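Zgc:56074 (Danio rerio, PDB 3E9D) probably hydrolyses fructose 2,6-bisphosphate, thereby restraining glycolysis, and also acts on fructose 1,6-bisphosphate. Local coordinates at residues Ala42-Val56 against Ile69-Leu83. Sequence-based numbering, arbitrary orientation.
Sequences AGRYLKDLHFTNVFV and ILGNNLHSSATEMIL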
# COMPACT_ATOMS: atom_id res chain seq x y z
N ALA A 42 -1.37 -14.36 -4.17
CA ALA A 42 -0.80 -13.07 -4.56
C ALA A 42 0.66 -13.27 -4.97
O ALA A 42 1.12 -12.63 -5.91
CB ALA A 42 -0.91 -12.02 -3.43
N GLY A 43 1.38 -14.14 -4.28
CA GLY A 43 2.79 -14.41 -4.62
C GLY A 43 2.96 -15.03 -6.00
O GLY A 43 3.83 -14.62 -6.78
N ARG A 44 2.12 -16.03 -6.29
CA ARG A 44 2.03 -16.60 -7.65
C ARG A 44 1.66 -15.55 -8.72
O ARG A 44 2.21 -15.53 -9.80
CB ARG A 44 1.01 -17.73 -7.66
CG ARG A 44 1.50 -18.97 -6.92
CD ARG A 44 0.62 -20.19 -7.25
NE ARG A 44 -0.75 -20.02 -6.77
CZ ARG A 44 -1.17 -20.30 -5.54
NH1 ARG A 44 -0.33 -20.78 -4.62
NH2 ARG A 44 -2.44 -20.13 -5.24
N TYR A 45 0.72 -14.67 -8.39
CA TYR A 45 0.30 -13.63 -9.34
C TYR A 45 1.45 -12.67 -9.69
O TYR A 45 1.61 -12.29 -10.85
CB TYR A 45 -0.92 -12.90 -8.79
CG TYR A 45 -1.49 -11.83 -9.70
CD1 TYR A 45 -2.30 -12.17 -10.79
CD2 TYR A 45 -1.25 -10.47 -9.44
CE1 TYR A 45 -2.81 -11.20 -11.63
CE2 TYR A 45 -1.77 -9.48 -10.27
CZ TYR A 45 -2.55 -9.86 -11.36
OH TYR A 45 -3.10 -8.89 -12.16
N LEU A 46 2.27 -12.34 -8.70
CA LEU A 46 3.36 -11.37 -8.86
C LEU A 46 4.72 -12.02 -9.14
O LEU A 46 5.74 -11.32 -9.13
CB LEU A 46 3.45 -10.49 -7.60
CG LEU A 46 2.21 -9.70 -7.19
CD1 LEU A 46 2.38 -9.12 -5.75
CD2 LEU A 46 1.87 -8.63 -8.26
N LYS A 47 4.74 -13.33 -9.41
CA LYS A 47 5.98 -14.12 -9.42
C LYS A 47 6.98 -13.72 -10.49
O LYS A 47 8.18 -13.95 -10.31
CB LYS A 47 5.68 -15.63 -9.50
CG LYS A 47 5.24 -16.16 -10.87
CD LYS A 47 5.10 -17.69 -10.80
CE LYS A 47 4.59 -18.36 -12.07
NZ LYS A 47 4.40 -17.50 -13.25
N ASP A 48 6.49 -13.14 -11.59
CA ASP A 48 7.35 -12.78 -12.72
C ASP A 48 7.82 -11.33 -12.67
O ASP A 48 8.44 -10.84 -13.62
CB ASP A 48 6.64 -13.04 -14.07
CG ASP A 48 6.20 -14.50 -14.23
OD1 ASP A 48 7.07 -15.40 -14.19
OD2 ASP A 48 4.99 -14.75 -14.37
N LEU A 49 7.53 -10.63 -11.57
CA LEU A 49 8.00 -9.25 -11.39
C LEU A 49 9.27 -9.23 -10.57
O LEU A 49 9.38 -9.95 -9.59
CB LEU A 49 6.94 -8.38 -10.71
CG LEU A 49 5.66 -8.21 -11.53
CD1 LEU A 49 4.47 -7.72 -10.67
CD2 LEU A 49 5.90 -7.30 -12.74
N HIS A 50 10.22 -8.40 -10.97
CA HIS A 50 11.39 -8.14 -10.13
C HIS A 50 11.12 -6.94 -9.23
O HIS A 50 11.03 -5.79 -9.69
CB HIS A 50 12.64 -7.93 -10.98
CG HIS A 50 13.89 -7.70 -10.19
ND1 HIS A 50 14.94 -6.95 -10.67
CD2 HIS A 50 14.25 -8.11 -8.95
CE1 HIS A 50 15.91 -6.91 -9.76
NE2 HIS A 50 15.51 -7.61 -8.71
N PHE A 51 10.95 -7.21 -7.94
CA PHE A 51 10.90 -6.15 -6.96
C PHE A 51 12.31 -5.83 -6.50
O PHE A 51 12.95 -6.65 -5.87
CB PHE A 51 9.99 -6.55 -5.79
CG PHE A 51 8.58 -6.85 -6.20
CD1 PHE A 51 7.75 -5.83 -6.69
CD2 PHE A 51 8.07 -8.15 -6.12
CE1 PHE A 51 6.43 -6.09 -7.07
CE2 PHE A 51 6.75 -8.44 -6.51
CZ PHE A 51 5.92 -7.41 -6.98
N THR A 52 12.81 -4.65 -6.88
CA THR A 52 14.14 -4.18 -6.49
C THR A 52 14.16 -3.76 -5.04
O THR A 52 15.21 -3.71 -4.40
CB THR A 52 14.58 -2.97 -7.35
OG1 THR A 52 13.55 -1.96 -7.31
CG2 THR A 52 14.80 -3.39 -8.82
N ASN A 53 13.00 -3.46 -4.49
CA ASN A 53 12.93 -2.97 -3.12
C ASN A 53 11.65 -3.46 -2.49
O ASN A 53 10.62 -3.52 -3.16
CB ASN A 53 12.90 -1.44 -3.12
CG ASN A 53 14.13 -0.83 -3.78
OD1 ASN A 53 14.17 -0.65 -5.00
ND2 ASN A 53 15.14 -0.55 -2.97
N VAL A 54 11.71 -3.82 -1.21
CA VAL A 54 10.52 -4.31 -0.51
C VAL A 54 10.40 -3.66 0.89
O VAL A 54 11.36 -3.68 1.68
CB VAL A 54 10.52 -5.84 -0.36
CG1 VAL A 54 9.28 -6.30 0.43
CG2 VAL A 54 10.59 -6.55 -1.71
N PHE A 55 9.22 -3.13 1.19
CA PHE A 55 8.94 -2.43 2.44
C PHE A 55 7.69 -3.03 3.06
O PHE A 55 6.68 -3.24 2.38
CB PHE A 55 8.75 -0.93 2.19
CG PHE A 55 9.88 -0.31 1.41
CD1 PHE A 55 11.06 0.01 2.05
CD2 PHE A 55 9.79 -0.13 0.03
CE1 PHE A 55 12.15 0.53 1.34
CE2 PHE A 55 10.87 0.39 -0.70
CZ PHE A 55 12.05 0.73 -0.04
N VAL A 56 7.77 -3.32 4.35
CA VAL A 56 6.65 -3.97 5.04
C VAL A 56 6.46 -3.31 6.38
O VAL A 56 7.44 -2.88 7.00
CB VAL A 56 6.94 -5.48 5.29
CG1 VAL A 56 5.66 -6.21 5.64
CG2 VAL A 56 7.58 -6.11 4.04
N ILE A 69 4.98 -13.73 -0.42
CA ILE A 69 5.04 -13.17 -1.75
C ILE A 69 6.46 -13.30 -2.33
O ILE A 69 6.63 -13.70 -3.48
CB ILE A 69 4.52 -11.70 -1.75
CG1 ILE A 69 2.98 -11.70 -1.59
CG2 ILE A 69 4.95 -10.99 -3.02
CD1 ILE A 69 2.39 -10.34 -1.25
N LEU A 70 7.46 -12.98 -1.52
CA LEU A 70 8.85 -13.05 -1.99
C LEU A 70 9.30 -14.51 -2.17
O LEU A 70 9.99 -14.80 -3.12
CB LEU A 70 9.79 -12.31 -1.06
CG LEU A 70 9.71 -10.78 -1.16
CD1 LEU A 70 10.50 -10.19 0.00
CD2 LEU A 70 10.24 -10.26 -2.50
N GLY A 71 8.87 -15.41 -1.29
CA GLY A 71 9.19 -16.84 -1.47
C GLY A 71 8.68 -17.41 -2.77
O GLY A 71 9.31 -18.29 -3.36
N ASN A 72 7.53 -16.91 -3.23
CA ASN A 72 6.94 -17.33 -4.51
C ASN A 72 7.51 -16.61 -5.74
O ASN A 72 7.21 -16.99 -6.88
CB ASN A 72 5.43 -17.12 -4.44
CG ASN A 72 4.74 -18.26 -3.74
OD1 ASN A 72 4.49 -19.31 -4.34
ND2 ASN A 72 4.42 -18.07 -2.47
N ASN A 73 8.32 -15.59 -5.51
CA ASN A 73 8.83 -14.77 -6.60
C ASN A 73 10.04 -15.39 -7.28
O ASN A 73 10.91 -15.96 -6.62
CB ASN A 73 9.21 -13.39 -6.06
CG ASN A 73 9.43 -12.39 -7.16
OD1 ASN A 73 10.55 -12.23 -7.63
ND2 ASN A 73 8.36 -11.73 -7.60
N LEU A 74 10.10 -15.28 -8.60
CA LEU A 74 11.17 -15.91 -9.38
C LEU A 74 12.39 -15.00 -9.61
O LEU A 74 13.39 -15.45 -10.19
CB LEU A 74 10.62 -16.38 -10.74
CG LEU A 74 9.47 -17.40 -10.70
CD1 LEU A 74 8.94 -17.69 -12.09
CD2 LEU A 74 9.93 -18.68 -10.02
N HIS A 75 12.31 -13.73 -9.19
CA HIS A 75 13.36 -12.74 -9.52
C HIS A 75 13.95 -11.99 -8.34
O HIS A 75 14.96 -11.32 -8.51
CB HIS A 75 12.83 -11.70 -10.51
CG HIS A 75 12.23 -12.30 -11.73
ND1 HIS A 75 13.00 -12.69 -12.81
CD2 HIS A 75 10.96 -12.64 -12.03
CE1 HIS A 75 12.21 -13.23 -13.73
NE2 HIS A 75 10.97 -13.21 -13.28
N SER A 76 13.35 -12.09 -7.16
CA SER A 76 13.66 -11.09 -6.15
C SER A 76 14.34 -11.62 -4.90
O SER A 76 14.32 -10.96 -3.87
CB SER A 76 12.42 -10.28 -5.80
OG SER A 76 11.74 -9.83 -6.97
N SER A 77 14.98 -12.78 -5.01
CA SER A 77 15.64 -13.43 -3.86
C SER A 77 16.77 -12.62 -3.21
O SER A 77 17.04 -12.78 -2.02
CB SER A 77 16.14 -14.83 -4.24
OG SER A 77 17.02 -14.76 -5.35
N ALA A 78 17.43 -11.76 -3.98
CA ALA A 78 18.49 -10.90 -3.46
C ALA A 78 17.96 -9.60 -2.81
O ALA A 78 18.72 -8.86 -2.19
CB ALA A 78 19.52 -10.59 -4.57
N THR A 79 16.66 -9.33 -2.95
CA THR A 79 16.08 -8.10 -2.39
C THR A 79 15.83 -8.23 -0.89
O THR A 79 15.16 -9.15 -0.46
CB THR A 79 14.76 -7.74 -3.11
OG1 THR A 79 15.03 -7.52 -4.50
CG2 THR A 79 14.15 -6.49 -2.50
N GLU A 80 16.35 -7.32 -0.09
CA GLU A 80 16.06 -7.41 1.35
C GLU A 80 14.69 -6.82 1.71
O GLU A 80 14.26 -5.82 1.15
CB GLU A 80 17.19 -6.85 2.24
CG GLU A 80 17.31 -5.34 2.25
CD GLU A 80 18.18 -4.81 3.39
OE1 GLU A 80 17.90 -5.10 4.58
OE2 GLU A 80 19.14 -4.06 3.08
N MET A 81 14.00 -7.48 2.63
CA MET A 81 12.75 -6.96 3.15
C MET A 81 13.08 -5.91 4.21
O MET A 81 13.73 -6.22 5.19
CB MET A 81 11.97 -8.13 3.73
CG MET A 81 10.57 -7.84 4.14
SD MET A 81 9.71 -9.30 4.80
CE MET A 81 9.85 -10.40 3.41
N ILE A 82 12.65 -4.66 4.01
CA ILE A 82 12.85 -3.59 5.00
C ILE A 82 11.58 -3.40 5.82
O ILE A 82 10.52 -3.10 5.28
CB ILE A 82 13.20 -2.22 4.30
CG1 ILE A 82 14.41 -2.34 3.36
CG2 ILE A 82 13.40 -1.08 5.32
CD1 ILE A 82 15.69 -2.68 4.03
N LEU A 83 11.69 -3.58 7.13
CA LEU A 83 10.57 -3.33 8.03
C LEU A 83 10.48 -1.84 8.31
O LEU A 83 11.48 -1.23 8.70
CB LEU A 83 10.74 -4.12 9.32
CG LEU A 83 10.32 -5.61 9.35
CD1 LEU A 83 10.58 -6.36 8.06
CD2 LEU A 83 10.99 -6.33 10.53
O HOH W 1 5.87 -12.97 -6.09
O HOH W 2 2.53 -21.11 -4.46
O HOH W 3 9.45 -14.75 -14.59
O HOH W 4 16.87 -8.44 -6.41
O HOH W 5 14.41 -3.67 0.08
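The parallel beta-alpha-beta unit of strand 53-56, helix 60-71 and strand 81-83 pairs its strands here: Ile82 N donates to Val54 O (2.8 Å) and Ile82 O accepts from Val56 N. Ahead of the strands, the loops that leave helices 33-45 and 60-71 run side by side; Leu74 N donates to Lys47 O, and Asn73 reaches from one loop to the other. Its amide swings into the first loop, a chi1 of -166° setting CG opposite the backbone N, and ND2 meets Leu49 O at 2.9 Å, within both the amide and carbonyl planes. Its OD1 takes His75 N, closing an Asx turn, and Ser76 OG on the opposite face. That hydroxyl in turn accepts from Phe51 N (2.9 Å). Were Asn73 an alanine, Leu49 O would probably lose its amide donor and Ser76 OG be freer to turn away from Phe51 N. Thr79 OG1 donates to Phe51 O over only 2.6 Å, while its CG2 packs on Val54 CG2. In this histidine phosphatase fold strand 81-83 edges the sheet. On one face Val56 CG2 presses on Met81 CG, a tight 3.5 Å, and the Val56 side chain lies about 7 Å from that of His11, the phosphohistidine residue; on the other Phe55 CD1 rests against Ile82 CB. Between the two helices, Gly43, lacking a side chain, allows 3.9 Å between its CA and Ile69 CA, and one water bridges Gly43 O, Ile69 O and Asn73 ND2.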